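Local coordinates for protein Exo-1,3/1,4-beta-glucanase (Pseudoalteromonas sp., PDB 3RRX) that acts as an exo-1,3/1,4-beta-glucanase of glycoside hydrolase family 3, probably removing glucose units from beta-glucan chain ends, at residues Val165-Arg170 with Leu593-Ala598; Tyr178-Asp183 with Ser581-Lys586; Val218-Thr223 with Ser261-Asn266; Gly497-Leu502 with Arg533-Asn538. The protein carries 1 engineered substitution. All blocks are in the same frame, centred on the assembly; numbering follows the deposited sequence.

Contact 1 (Val165-Arg170 with Leu593-Ala598); sequences VVRDDR and LNLNDA. With CA (calcium ion), chain B.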
loop_
_atom_site.group_PDB
_atom_site.type_symbol
_atom_site.label_atom_id
_atom_site.label_comp_id
_atom_site.label_asym_id
_atom_site.label_seq_id
_atom_site.Cartn_x
_atom_site.Cartn_y
_atom_site.Cartn_z
ATOM N N VAL A 165 -2.097 -10.232 5.905
ATOM C CA VAL A 165 -1.884 -10.438 7.335
ATOM C C VAL A 165 -0.557 -11.180 7.444
ATOM O O VAL A 165 -0.475 -12.378 7.181
ATOM C CB VAL A 165 -3.020 -11.288 7.969
ATOM C CG1 VAL A 165 -2.798 -11.487 9.477
ATOM C CG2 VAL A 165 -4.374 -10.643 7.695
ATOM N N VAL A 166 0.495 -10.450 7.791
ATOM C CA VAL A 166 1.846 -10.955 7.604
ATOM C C VAL A 166 2.344 -11.702 8.834
ATOM O O VAL A 166 2.342 -11.159 9.941
ATOM C CB VAL A 166 2.804 -9.812 7.213
ATOM C CG1 VAL A 166 4.257 -10.301 7.164
ATOM C CG2 VAL A 166 2.379 -9.236 5.857
ATOM N N ARG A 167 2.774 -12.941 8.611
ATOM C CA ARG A 167 3.139 -13.865 9.684
ATOM C C ARG A 167 4.645 -14.139 9.771
ATOM O O ARG A 167 5.112 -14.718 10.751
ATOM C CB ARG A 167 2.374 -15.183 9.508
ATOM C CG ARG A 167 0.877 -14.992 9.312
ATOM C CD ARG A 167 0.209 -14.464 10.576
ATOM N NE ARG A 167 0.066 -15.526 11.572
ATOM C CZ ARG A 167 -0.546 -15.378 12.742
ATOM N NH1 ARG A 167 -1.056 -14.201 13.084
ATOM N NH2 ARG A 167 -0.640 -16.408 13.574
ATOM N N ASP A 168 5.399 -13.724 8.755
ATOM C CA ASP A 168 6.855 -13.903 8.739
ATOM C C ASP A 168 7.475 -12.640 8.150
ATOM O O ASP A 168 7.319 -12.369 6.956
ATOM C CB ASP A 168 7.235 -15.136 7.902
ATOM C CG ASP A 168 8.714 -15.522 8.039
ATOM O OD1 ASP A 168 9.587 -14.630 8.110
ATOM O OD2 ASP A 168 9.002 -16.735 8.070
ATOM N N ASP A 169 8.164 -11.867 8.991
ATOM C CA ASP A 169 8.633 -10.532 8.608
ATOM C C ASP A 169 9.786 -10.544 7.614
ATOM O O ASP A 169 10.231 -9.492 7.171
ATOM C CB ASP A 169 9.027 -9.710 9.842
ATOM C CG ASP A 169 7.858 -9.450 10.758
ATOM O OD1 ASP A 169 6.704 -9.599 10.296
ATOM O OD2 ASP A 169 8.090 -9.100 11.937
ATOM N N ARG A 170 10.261 -11.723 7.241
ATOM C CA ARG A 170 11.289 -11.795 6.203
ATOM C C ARG A 170 10.771 -11.351 4.826
ATOM O O ARG A 170 11.554 -11.007 3.939
ATOM C CB ARG A 170 11.861 -13.209 6.124
ATOM C CG ARG A 170 12.797 -13.542 7.307
ATOM C CD ARG A 170 13.269 -14.989 7.255
ATOM N NE ARG A 170 12.258 -15.929 7.726
ATOM C CZ ARG A 170 12.482 -17.229 7.921
ATOM N NH1 ARG A 170 13.683 -17.736 7.685
ATOM N NH2 ARG A 170 11.514 -18.018 8.357
ATOM N N LEU A 593 7.179 -14.903 14.901
ATOM C CA LEU A 593 6.791 -14.526 16.244
ATOM C C LEU A 593 5.468 -13.792 16.144
ATOM O O LEU A 593 5.457 -12.648 15.717
ATOM C CB LEU A 593 7.854 -13.571 16.790
ATOM C CG LEU A 593 7.674 -12.948 18.170
ATOM C CD1 LEU A 593 7.818 -14.006 19.269
ATOM C CD2 LEU A 593 8.701 -11.841 18.343
ATOM N N ASN A 594 4.362 -14.424 16.538
ATOM C CA ASN A 594 3.040 -13.817 16.375
ATOM C C ASN A 594 2.175 -13.895 17.624
ATOM O O ASN A 594 2.258 -14.865 18.380
ATOM C CB ASN A 594 2.307 -14.473 15.196
ATOM C CG ASN A 594 3.016 -14.240 13.882
ATOM O OD1 ASN A 594 3.247 -13.096 13.502
ATOM N ND2 ASN A 594 3.385 -15.316 13.191
ATOM N N LEU A 595 1.344 -12.878 17.843
ATOM C CA LEU A 595 0.494 -12.863 19.023
ATOM C C LEU A 595 -0.372 -14.128 19.018
ATOM O O LEU A 595 -0.752 -14.626 17.959
ATOM C CB LEU A 595 -0.380 -11.609 19.064
ATOM C CG LEU A 595 -1.746 -11.715 18.405
ATOM C CD1 LEU A 595 -2.591 -10.474 18.683
ATOM C CD2 LEU A 595 -1.585 -11.940 16.902
ATOM N N ASN A 596 -0.669 -14.656 20.193
ATOM C CA ASN A 596 -1.442 -15.902 20.284
ATOM C C ASN A 596 -0.622 -17.161 19.997
ATOM O O ASN A 596 -1.150 -18.267 20.066
ATOM C CB ASN A 596 -2.676 -15.886 19.360
ATOM C CG ASN A 596 -3.678 -14.796 19.718
ATOM O OD1 ASN A 596 -3.740 -14.336 20.858
ATOM N ND2 ASN A 596 -4.475 -14.383 18.735
ATOM N N ASP A 597 0.653 -17.010 19.657
ATOM C CA ASP A 597 1.512 -18.180 19.493
ATOM C C ASP A 597 1.567 -18.970 20.806
ATOM O O ASP A 597 1.515 -18.388 21.890
ATOM C CB ASP A 597 2.926 -17.776 19.067
ATOM C CG ASP A 597 3.061 -17.582 17.557
ATOM O OD1 ASP A 597 2.067 -17.764 16.818
ATOM O OD2 ASP A 597 4.184 -17.265 17.108
ATOM N N ALA A 598 1.670 -20.292 20.705
ATOM C CA ALA A 598 1.759 -21.146 21.887
ATOM C C ALA A 598 2.968 -20.766 22.737
ATOM O O ALA A 598 2.844 -20.516 23.933
ATOM C CB ALA A 598 1.820 -22.618 21.485
HETATM CA CA CA B . 4.958 -11.426 13.743
HETATM O O HOH W 1 4.645 -10.934 11.394
HETATM O O HOH W 2 6.709 -12.920 12.684
HETATM O O HOH W 3 -0.847 -16.891 16.583
HETATM O O HOH W 4 6.655 -9.684 13.914
#

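Contact 2 (Tyr178-Asp183 with Ser581-Lys586); sequences YSEDPD and SFSWPK. With CA (calcium ion), chain B.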
loop_
_atom_site.group_PDB
_atom_site.type_symbol
_atom_site.label_atom_id
_atom_site.label_comp_id
_atom_site.label_asym_id
_atom_site.label_seq_id
_atom_site.Cartn_x
_atom_site.Cartn_y
_atom_site.Cartn_z
ATOM N N TYR A 178 -1.079 -3.946 7.578
ATOM C CA TYR A 178 -1.373 -3.206 8.803
ATOM C C TYR A 178 -0.909 -3.953 10.062
ATOM O O TYR A 178 -0.611 -3.332 11.080
ATOM C CB TYR A 178 -2.873 -2.942 8.946
ATOM C CG TYR A 178 -3.506 -2.062 7.877
ATOM C CD1 TYR A 178 -3.150 -0.719 7.738
ATOM C CD2 TYR A 178 -4.513 -2.570 7.048
ATOM C CE1 TYR A 178 -3.763 0.102 6.768
ATOM C CE2 TYR A 178 -5.129 -1.761 6.076
ATOM C CZ TYR A 178 -4.747 -0.432 5.943
ATOM O OH TYR A 178 -5.366 0.356 4.982
ATOM N N SER A 179 -0.865 -5.277 10.000
ATOM C CA SER A 179 -0.653 -6.054 11.222
ATOM C C SER A 179 -0.442 -7.546 10.976
ATOM O O SER A 179 -0.892 -8.099 9.968
ATOM C CB SER A 179 -1.861 -5.870 12.157
ATOM O OG SER A 179 -1.689 -6.554 13.391
ATOM N N GLU A 180 0.239 -8.199 11.914
ATOM C CA GLU A 180 0.288 -9.662 11.943
ATOM C C GLU A 180 -1.048 -10.228 12.434
ATOM O O GLU A 180 -1.310 -11.422 12.299
ATOM C CB GLU A 180 1.408 -10.132 12.893
ATOM C CG GLU A 180 1.133 -9.828 14.376
ATOM C CD GLU A 180 2.343 -10.090 15.302
ATOM O OE1 GLU A 180 3.500 -9.980 14.852
ATOM O OE2 GLU A 180 2.140 -10.385 16.494
ATOM N N ASP A 181 -1.869 -9.369 13.028
ATOM C CA ASP A 181 -3.127 -9.769 13.686
ATOM C C ASP A 181 -4.333 -9.615 12.756
ATOM O O ASP A 181 -4.645 -8.504 12.341
ATOM C CB ASP A 181 -3.338 -8.878 14.923
ATOM C CG ASP A 181 -4.681 -9.121 15.627
ATOM O OD1 ASP A 181 -5.288 -10.195 15.433
ATOM O OD2 ASP A 181 -5.116 -8.232 16.399
ATOM N N PRO A 182 -5.044 -10.723 12.449
ATOM C CA PRO A 182 -6.192 -10.587 11.542
ATOM C C PRO A 182 -7.288 -9.661 12.078
ATOM O O PRO A 182 -7.938 -8.992 11.279
ATOM C CB PRO A 182 -6.707 -12.024 11.391
ATOM C CG PRO A 182 -6.170 -12.764 12.580
ATOM C CD PRO A 182 -4.848 -12.110 12.899
ATOM N N ASP A 183 -7.472 -9.595 13.396
ATOM C CA ASP A 183 -8.522 -8.752 13.974
ATOM C C ASP A 183 -8.330 -7.280 13.607
ATOM O O ASP A 183 -9.295 -6.570 13.323
ATOM C CB ASP A 183 -8.557 -8.870 15.500
ATOM C CG ASP A 183 -8.979 -10.253 15.983
ATOM O OD1 ASP A 183 -9.488 -11.055 15.168
ATOM O OD2 ASP A 183 -8.808 -10.531 17.193
ATOM N N SER A 581 1.882 -3.223 16.128
ATOM C CA SER A 581 0.966 -4.117 15.416
ATOM C C SER A 581 1.671 -5.360 14.871
ATOM O O SER A 581 1.032 -6.221 14.266
ATOM C CB SER A 581 0.253 -3.380 14.272
ATOM O OG SER A 581 1.168 -3.014 13.258
ATOM N N PHE A 582 2.987 -5.429 15.081
ATOM C CA PHE A 582 3.799 -6.611 14.789
ATOM C C PHE A 582 4.664 -6.873 16.023
ATOM O O PHE A 582 5.179 -5.930 16.627
ATOM C CB PHE A 582 4.732 -6.368 13.580
ATOM C CG PHE A 582 4.029 -6.418 12.237
ATOM C CD1 PHE A 582 4.106 -7.553 11.436
ATOM C CD2 PHE A 582 3.297 -5.336 11.791
ATOM C CE1 PHE A 582 3.458 -7.604 10.206
ATOM C CE2 PHE A 582 2.649 -5.365 10.560
ATOM C CZ PHE A 582 2.729 -6.502 9.763
ATOM N N SER A 583 4.831 -8.137 16.395
ATOM C CA SER A 583 5.654 -8.463 17.563
ATOM C C SER A 583 7.135 -8.205 17.285
ATOM O O SER A 583 7.622 -8.496 16.186
ATOM C CB SER A 583 5.454 -9.922 17.957
ATOM O OG SER A 583 4.096 -10.197 18.253
ATOM N N TRP A 584 7.853 -7.698 18.285
ATOM C CA TRP A 584 9.271 -7.369 18.125
ATOM C C TRP A 584 10.163 -8.476 18.695
ATOM O O TRP A 584 10.005 -8.868 19.853
ATOM C CB TRP A 584 9.588 -6.035 18.812
ATOM C CG TRP A 584 10.804 -5.376 18.240
ATOM C CD1 TRP A 584 12.115 -5.698 18.489
ATOM C CD2 TRP A 584 10.823 -4.287 17.314
ATOM N NE1 TRP A 584 12.946 -4.867 17.771
ATOM C CE2 TRP A 584 12.174 -3.999 17.036
ATOM C CE3 TRP A 584 9.824 -3.529 16.688
ATOM C CZ2 TRP A 584 12.551 -2.978 16.168
ATOM C CZ3 TRP A 584 10.197 -2.524 15.828
ATOM C CH2 TRP A 584 11.552 -2.254 15.569
ATOM N N PRO A 585 11.098 -8.989 17.874
ATOM C CA PRO A 585 11.903 -10.166 18.224
ATOM C C PRO A 585 13.005 -9.890 19.258
ATOM O O PRO A 585 13.644 -8.843 19.236
ATOM C CB PRO A 585 12.532 -10.565 16.883
ATOM C CG PRO A 585 12.650 -9.237 16.135
ATOM C CD PRO A 585 11.394 -8.494 16.514
ATOM N N LYS A 586 13.214 -10.859 20.146
ATOM C CA LYS A 586 14.267 -10.811 21.163
ATOM C C LYS A 586 15.540 -11.514 20.685
ATOM O O LYS A 586 16.639 -11.216 21.148
ATOM C CB LYS A 586 13.739 -11.487 22.430
ATOM C CG LYS A 586 14.735 -11.696 23.539
ATOM C CD LYS A 586 14.074 -12.494 24.660
ATOM C CE LYS A 586 12.953 -11.699 25.314
ATOM N NZ LYS A 586 12.386 -12.398 26.509
HETATM CA CA CA B . 4.958 -11.426 13.743
HETATM O O HOH W 4 6.655 -9.684 13.914
HETATM O O HOH W 2 6.709 -12.920 12.684
HETATM O O HOH W 1 4.645 -10.934 11.394
#

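Contact 3 (Val218-Thr223 with Ser261-Asn266); sequences VGDGGT and SFNSWN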
loop_
_atom_site.group_PDB
_atom_site.type_symbol
_atom_site.label_atom_id
_atom_site.label_comp_id
_atom_site.label_asym_id
_atom_site.label_seq_id
_atom_site.Cartn_x
_atom_site.Cartn_y
_atom_site.Cartn_z
ATOM N N VAL A 218 -5.243 -14.712 -2.149
ATOM C CA VAL A 218 -5.291 -14.623 -0.688
ATOM C C VAL A 218 -4.082 -15.390 -0.128
ATOM O O VAL A 218 -3.547 -16.280 -0.799
ATOM C CB VAL A 218 -6.579 -15.291 -0.123
ATOM C CG1 VAL A 218 -6.631 -16.775 -0.502
ATOM C CG2 VAL A 218 -6.655 -15.152 1.399
ATOM N N GLY A 219 -3.647 -15.037 1.080
ATOM C CA GLY A 219 -2.596 -15.766 1.775
ATOM C C GLY A 219 -1.165 -15.329 1.475
ATOM O O GLY A 219 -0.204 -16.003 1.866
ATOM N N ASP A 220 -1.003 -14.199 0.792
ATOM C CA ASP A 220 0.338 -13.756 0.402
ATOM C C ASP A 220 1.227 -13.386 1.605
ATOM O O ASP A 220 2.451 -13.347 1.494
ATOM C CB ASP A 220 0.280 -12.626 -0.650
ATOM C CG ASP A 220 -0.586 -11.451 -0.220
ATOM O OD1 ASP A 220 -1.367 -11.575 0.751
ATOM O OD2 ASP A 220 -0.499 -10.391 -0.873
ATOM N N GLY A 221 0.608 -13.134 2.753
ATOM C CA GLY A 221 1.355 -12.887 3.980
ATOM C C GLY A 221 1.666 -14.146 4.783
ATOM O O GLY A 221 2.148 -14.066 5.913
ATOM N N GLY A 222 1.411 -15.318 4.204
ATOM C CA GLY A 222 1.670 -16.555 4.914
ATOM C C GLY A 222 2.611 -17.501 4.193
ATOM O O GLY A 222 2.595 -18.702 4.461
ATOM N N THR A 223 3.422 -16.984 3.272
ATOM C CA THR A 223 4.294 -17.867 2.500
ATOM C C THR A 223 5.421 -18.412 3.376
ATOM O O THR A 223 5.857 -17.760 4.335
ATOM C CB THR A 223 4.910 -17.172 1.268
ATOM O OG1 THR A 223 5.765 -16.102 1.692
ATOM C CG2 THR A 223 3.808 -16.638 0.322
ATOM N N SER A 261 -3.759 -13.138 -5.933
ATOM C CA SER A 261 -2.395 -13.055 -5.398
ATOM C C SER A 261 -1.369 -13.891 -6.178
ATOM O O SER A 261 -1.709 -14.914 -6.780
ATOM C CB SER A 261 -2.387 -13.489 -3.928
ATOM O OG SER A 261 -2.871 -14.830 -3.797
ATOM N N PHE A 262 -0.111 -13.454 -6.140
ATOM C CA PHE A 262 0.994 -14.145 -6.808
ATOM C C PHE A 262 1.366 -15.484 -6.162
ATOM O O PHE A 262 1.904 -16.367 -6.835
ATOM C CB PHE A 262 2.269 -13.288 -6.763
ATOM C CG PHE A 262 2.322 -12.172 -7.774
ATOM C CD1 PHE A 262 2.298 -12.440 -9.137
ATOM C CD2 PHE A 262 2.477 -10.857 -7.356
ATOM C CE1 PHE A 262 2.385 -11.407 -10.065
ATOM C CE2 PHE A 262 2.567 -9.815 -8.277
ATOM C CZ PHE A 262 2.519 -10.093 -9.633
ATOM N N ASN A 263 1.137 -15.616 -4.857
ATOM C CA ASN A 263 1.579 -16.809 -4.129
ATOM C C ASN A 263 0.832 -18.082 -4.541
ATOM O O ASN A 263 -0.162 -18.039 -5.270
ATOM C CB ASN A 263 1.426 -16.616 -2.620
ATOM C CG ASN A 263 -0.025 -16.399 -2.209
ATOM O OD1 ASN A 263 -0.584 -15.329 -2.442
ATOM N ND2 ASN A 263 -0.640 -17.414 -1.610
ATOM N N SER A 264 1.340 -19.216 -4.074
ATOM C CA SER A 264 0.638 -20.483 -4.203
ATOM C C SER A 264 0.008 -20.828 -2.864
ATOM O O SER A 264 0.421 -20.320 -1.823
ATOM C CB SER A 264 1.605 -21.590 -4.628
ATOM O OG SER A 264 2.120 -21.336 -5.927
ATOM N N TRP A 265 -1.007 -21.684 -2.892
ATOM C CA TRP A 265 -1.567 -22.224 -1.665
ATOM C C TRP A 265 -1.399 -23.743 -1.707
ATOM O O TRP A 265 -1.912 -24.403 -2.607
ATOM C CB TRP A 265 -3.045 -21.847 -1.515
ATOM C CG TRP A 265 -3.725 -22.509 -0.321
ATOM C CD1 TRP A 265 -3.244 -22.589 0.956
ATOM C CD2 TRP A 265 -5.001 -23.171 -0.311
ATOM N NE1 TRP A 265 -4.139 -23.262 1.759
ATOM C CE2 TRP A 265 -5.222 -23.632 1.006
ATOM C CE3 TRP A 265 -5.970 -23.425 -1.286
ATOM C CZ2 TRP A 265 -6.376 -24.326 1.374
ATOM C CZ3 TRP A 265 -7.126 -24.117 -0.916
ATOM C CH2 TRP A 265 -7.313 -24.557 0.402
ATOM N N ASN A 266 -0.645 -24.280 -0.755
ATOM C CA ASN A 266 -0.356 -25.709 -0.740
ATOM C C ASN A 266 0.053 -26.221 -2.118
ATOM O O ASN A 266 -0.449 -27.245 -2.591
ATOM C CB ASN A 266 -1.558 -26.497 -0.202
ATOM C CG ASN A 266 -1.852 -26.187 1.253
ATOM O OD1 ASN A 266 -0.954 -25.814 2.009
ATOM N ND2 ASN A 266 -3.111 -26.346 1.657
#

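Contact 4 (Gly497-Leu502 with Arg533-Asn538); sequences GDIELL and RPLWVN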
loop_
_atom_site.group_PDB
_atom_site.type_symbol
_atom_site.label_atom_id
_atom_site.label_comp_id
_atom_site.label_asym_id
_atom_site.label_seq_id
_atom_site.Cartn_x
_atom_site.Cartn_y
_atom_site.Cartn_z
ATOM N N GLY A 497 13.180 -6.927 -1.171
ATOM C CA GLY A 497 13.202 -6.768 0.273
ATOM C C GLY A 497 13.121 -8.067 1.065
ATOM O O GLY A 497 13.108 -8.040 2.295
ATOM N N ASP A 498 13.069 -9.207 0.380
ATOM C CA ASP A 498 13.064 -10.496 1.078
ATOM C C ASP A 498 14.416 -10.652 1.759
ATOM O O ASP A 498 15.445 -10.389 1.143
ATOM C CB ASP A 498 12.893 -11.659 0.093
ATOM C CG ASP A 498 11.454 -11.844 -0.374
ATOM O OD1 ASP A 498 10.571 -11.039 -0.008
ATOM O OD2 ASP A 498 11.211 -12.818 -1.113
ATOM N N ILE A 499 14.422 -11.078 3.017
ATOM C CA ILE A 499 15.681 -11.294 3.726
ATOM C C ILE A 499 15.707 -12.679 4.358
ATOM O O ILE A 499 14.675 -13.340 4.484
ATOM C CB ILE A 499 15.903 -10.258 4.841
ATOM C CG1 ILE A 499 14.697 -10.240 5.789
ATOM C CG2 ILE A 499 16.182 -8.873 4.253
ATOM C CD1 ILE A 499 14.858 -9.273 6.954
ATOM N N GLU A 500 16.893 -13.111 4.763
ATOM C CA GLU A 500 17.048 -14.400 5.430
ATOM C C GLU A 500 17.438 -14.247 6.899
ATOM O O GLU A 500 17.183 -15.140 7.712
ATOM C CB GLU A 500 18.099 -15.240 4.700
ATOM C CG GLU A 500 17.733 -15.559 3.264
ATOM C CD GLU A 500 18.825 -16.324 2.543
ATOM O OE1 GLU A 500 19.914 -16.499 3.128
ATOM O OE2 GLU A 500 18.593 -16.752 1.390
ATOM N N LEU A 501 18.064 -13.122 7.231
ATOM C CA LEU A 501 18.537 -12.875 8.588
ATOM C C LEU A 501 17.809 -11.684 9.197
ATOM O O LEU A 501 17.580 -10.691 8.512
ATOM C CB LEU A 501 20.045 -12.586 8.567
ATOM C CG LEU A 501 20.939 -13.635 7.898
ATOM C CD1 LEU A 501 22.414 -13.230 7.988
ATOM C CD2 LEU A 501 20.723 -15.004 8.522
ATOM N N LEU A 502 17.467 -11.770 10.481
ATOM C CA LEU A 502 16.736 -10.682 11.139
ATOM C C LEU A 502 17.610 -9.549 11.679
ATOM O O LEU A 502 17.102 -8.475 12.014
ATOM C CB LEU A 502 15.865 -11.224 12.275
ATOM C CG LEU A 502 14.596 -11.992 11.915
ATOM C CD1 LEU A 502 13.804 -12.310 13.183
ATOM C CD2 LEU A 502 13.744 -11.194 10.923
ATOM N N ARG A 533 9.446 -3.133 9.012
ATOM C CA ARG A 533 9.180 -4.318 9.832
ATOM C C ARG A 533 10.045 -4.269 11.086
ATOM O O ARG A 533 11.079 -3.603 11.104
ATOM C CB ARG A 533 9.544 -5.572 9.035
ATOM C CG ARG A 533 10.953 -5.470 8.435
ATOM C CD ARG A 533 11.342 -6.654 7.533
ATOM N NE ARG A 533 12.369 -6.232 6.576
ATOM C CZ ARG A 533 12.618 -6.838 5.418
ATOM N NH1 ARG A 533 11.921 -7.909 5.054
ATOM N NH2 ARG A 533 13.555 -6.356 4.609
ATOM N N PRO A 534 9.623 -4.963 12.150
ATOM C CA PRO A 534 10.556 -5.120 13.270
ATOM C C PRO A 534 11.775 -5.869 12.772
ATOM O O PRO A 534 11.637 -6.708 11.877
ATOM C CB PRO A 534 9.782 -6.013 14.253
ATOM C CG PRO A 534 8.332 -5.836 13.884
ATOM C CD PRO A 534 8.351 -5.667 12.378
ATOM N N LEU A 535 12.945 -5.567 13.329
ATOM C CA LEU A 535 14.166 -6.314 13.026
ATOM C C LEU A 535 14.893 -6.554 14.344
ATOM O O LEU A 535 14.563 -5.940 15.357
ATOM C CB LEU A 535 15.074 -5.544 12.051
ATOM C CG LEU A 535 14.543 -5.358 10.620
ATOM C CD1 LEU A 535 15.453 -4.415 9.804
ATOM C CD2 LEU A 535 14.403 -6.719 9.936
ATOM N N TRP A 536 15.872 -7.444 14.337
ATOM C CA TRP A 536 16.623 -7.696 15.561
ATOM C C TRP A 536 17.644 -6.582 15.739
ATOM O O TRP A 536 18.606 -6.465 14.965
ATOM C CB TRP A 536 17.278 -9.077 15.548
ATOM C CG TRP A 536 17.874 -9.452 16.889
ATOM C CD1 TRP A 536 17.204 -9.880 18.004
ATOM C CD2 TRP A 536 19.261 -9.417 17.244
ATOM N NE1 TRP A 536 18.094 -10.108 19.035
ATOM C CE2 TRP A 536 19.362 -9.830 18.588
ATOM C CE3 TRP A 536 20.428 -9.077 16.550
ATOM C CZ2 TRP A 536 20.587 -9.926 19.249
ATOM C CZ3 TRP A 536 21.640 -9.166 17.209
ATOM C CH2 TRP A 536 21.709 -9.587 18.547
ATOM N N VAL A 537 17.404 -5.736 16.738
ATOM C CA VAL A 537 18.234 -4.541 16.951
ATOM C C VAL A 537 18.756 -4.403 18.389
ATOM O O VAL A 537 18.974 -3.289 18.869
ATOM C CB VAL A 537 17.467 -3.241 16.572
ATOM C CG1 VAL A 537 17.267 -3.141 15.057
ATOM C CG2 VAL A 537 16.118 -3.184 17.281
ATOM N N ASN A 538 18.972 -5.525 19.078
ATOM C CA ASN A 538 19.445 -5.461 20.460
ATOM C C ASN A 538 20.708 -4.614 20.619
ATOM O O ASN A 538 20.823 -3.825 21.562
ATOM C CB ASN A 538 19.672 -6.869 21.039
ATOM C CG ASN A 538 18.366 -7.623 21.283
ATOM O OD1 ASN A 538 17.309 -7.243 20.774
ATOM N ND2 ASN A 538 18.439 -8.699 22.060
#

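Contact 1 (Val165-Arg170 with Leu593-Ala598)
A calcium site at the seam between the (alpha/beta)8-barrel domain and the (alpha/beta)6-sheet domain of the family 3 fold brings R167 and N594 together. The two ends of the N594 amide have different partners. OD1 binds the calcium ion at 2.4 Å, and the backbone O of L593 is a second ligand. ND2 of N594 turns the other way and donates to R167 O at 3.0 Å; the bond is nearly straight (168°), runs in the plane of the carbonyl and uses one of its lone pairs. With one end on the metal and the other on a main-chain oxygen, the amide is fixed in rotation. The R167 chain, bent at chi2 and chi3, lays its guanidinium almost parallel to this amide, the planes 16° apart, with N594 CB over the guanidinium face toward its rim. NH1 of R167 has its polar partner in E180 O. Segment 165-170 reaches the metal through its waters, one donating to V166 O and D169 OD1, another to D169 OD2, whereas E180 of the same domain binds it directly. D597 N closes a type II turn on N594 O, and N594 N in turn donates to D597 OD2 at 2.9 Å, from above the carboxylate plane.

Contact 2 (Tyr178-Asp183 with Ser581-Lys586)
S179 CA and S581 CA are 4.9 Å apart, and E180 N donates to S581 O at 3.2 Å, tying the lead-in to helix 182-197 of the barrel domain to a loop of the (alpha/beta)6-sheet domain at the calcium site. S581 O accepts a second bond, from S179 OG, which lies in the carbonyl plane on a lone pair. That same OG receives D181 N, forming an ST turn, so one hydroxyl joins the two domains and shapes its own loop. In return, S581 OG donates to Y178 O at 2.8 Å. E180 carries the metal end: its chain runs extended beyond CG (chi2 -171°) and delivers OE1 to the calcium ion at 2.3 Å. S583 N also donates to OE1, at 2.7 Å and 172°, approaching from above the carboxylate plane. S583 OG reaches OE2 at 2.6 Å on the syn lone pair, and this hydroxyl is also bonded to Y600. With L595 N donating to OE2 as well, both oxygens are gripped and the carboxylate's rotation is set, which probably stabilises its negative charge beside the metal. The F582 ring lies flat against the barrel loop's main chain: E180 N sits over the centre of one face, 3.6 Å above the plane, while CE2 of F582 approaches S179 CA to 3.4 Å.

Contact 3 (Val218-Thr223 with Ser261-Asn266)
N263 points its amide into the loop 218-223, beyond the C-terminal end of barrel strand 211-217, and the contact joins this loop to the segment after the neighbouring parallel strand 257-260, which runs into the short strand 264-265. CG of N263 sits between its backbone N and carbonyl carbon, and the amide lies across the backbone of V218 to D220. ND2 donates to V218 O at 3.2 Å with a 158° angle; the acceptor is in the amide plane, although the donor is tilted from that of the carbonyl. The same ND2 donates to S264 O, approached from above its carbonyl plane. OD1 turns to the other side, touching D220 CB at 3.4 Å and accepting from S261 OG at 2.7 Å. These three bonds satisfy both ends of a buried amide and hold its orientation. S261, its CB directed toward the opposing loop, uses that OG also for a weak bond from V218 N, bent to 119°. At the positive phi of G219 (88°) a CB would be pressed against V218 O as well as lying near N263 ND2. On the remaining flank, T223 crosses N263 at a slant; its hydroxyl bonds to V227 O, and its methyl CG2 meets N263 CB at 3.8 Å.

Contact 4 (Gly497-Leu502 with Arg533-Asn538)
R533 reaches across from the loop after strand 525-530 to the loop after strand 482-488, two neighbouring parallel strands in the mixed sheet of the (alpha/beta)6-sheet domain. Its CB is directed toward the other segment, and from CG to NE the chain is extended (chi2 -176°), carrying the guanidinium to 497-502. NE comes first, 3.9 Å from I499 CD1. At CZ that methyl stands over the centre of the guanidinium face, 3.6 Å above the plane. The tip then turns end-on to a single acceptor: NH2 donates to G497 O at 2.9 Å and NH1 donates to the same oxygen at 3.0 Å. G497 O lies only 7° out of the guanidinium plane, and the bond from NH2 uses a carbonyl lone pair. NH2 also forms a salt bridge with E489, and NH1 bonds to D169 O of the barrel domain, so the planar head is held along its edge while I499 covers one face. I499 CD1 also lies 4.0 Å from L535 CD2. Farther along, the main chains are joined by W536 N, which donates to L502 O at 2.8 Å, and beside this bond L502 CB packs on W536 CB.

All four contacts lie where the barrel domain and the (alpha/beta)6-sheet domain meet or close to that seam. Contacts 1 and 2, their centres 6 Å apart, each join residues about 400 positions apart and share the calcium ion and three of its waters, so one metal site ties the domains together. Contact 3 stays within the barrel domain, 15 Å from contact 1 between centres, linked to it by the backbone bond of R167 with G221. Contact 4, within the sheet domain, meets contact 1 through R170 and I499 and contact 2 through W536 NE1 and K586 O. Along the chain, contact 3 closes before contact 4 opens, and both fall between the segments of contacts 1 and 2.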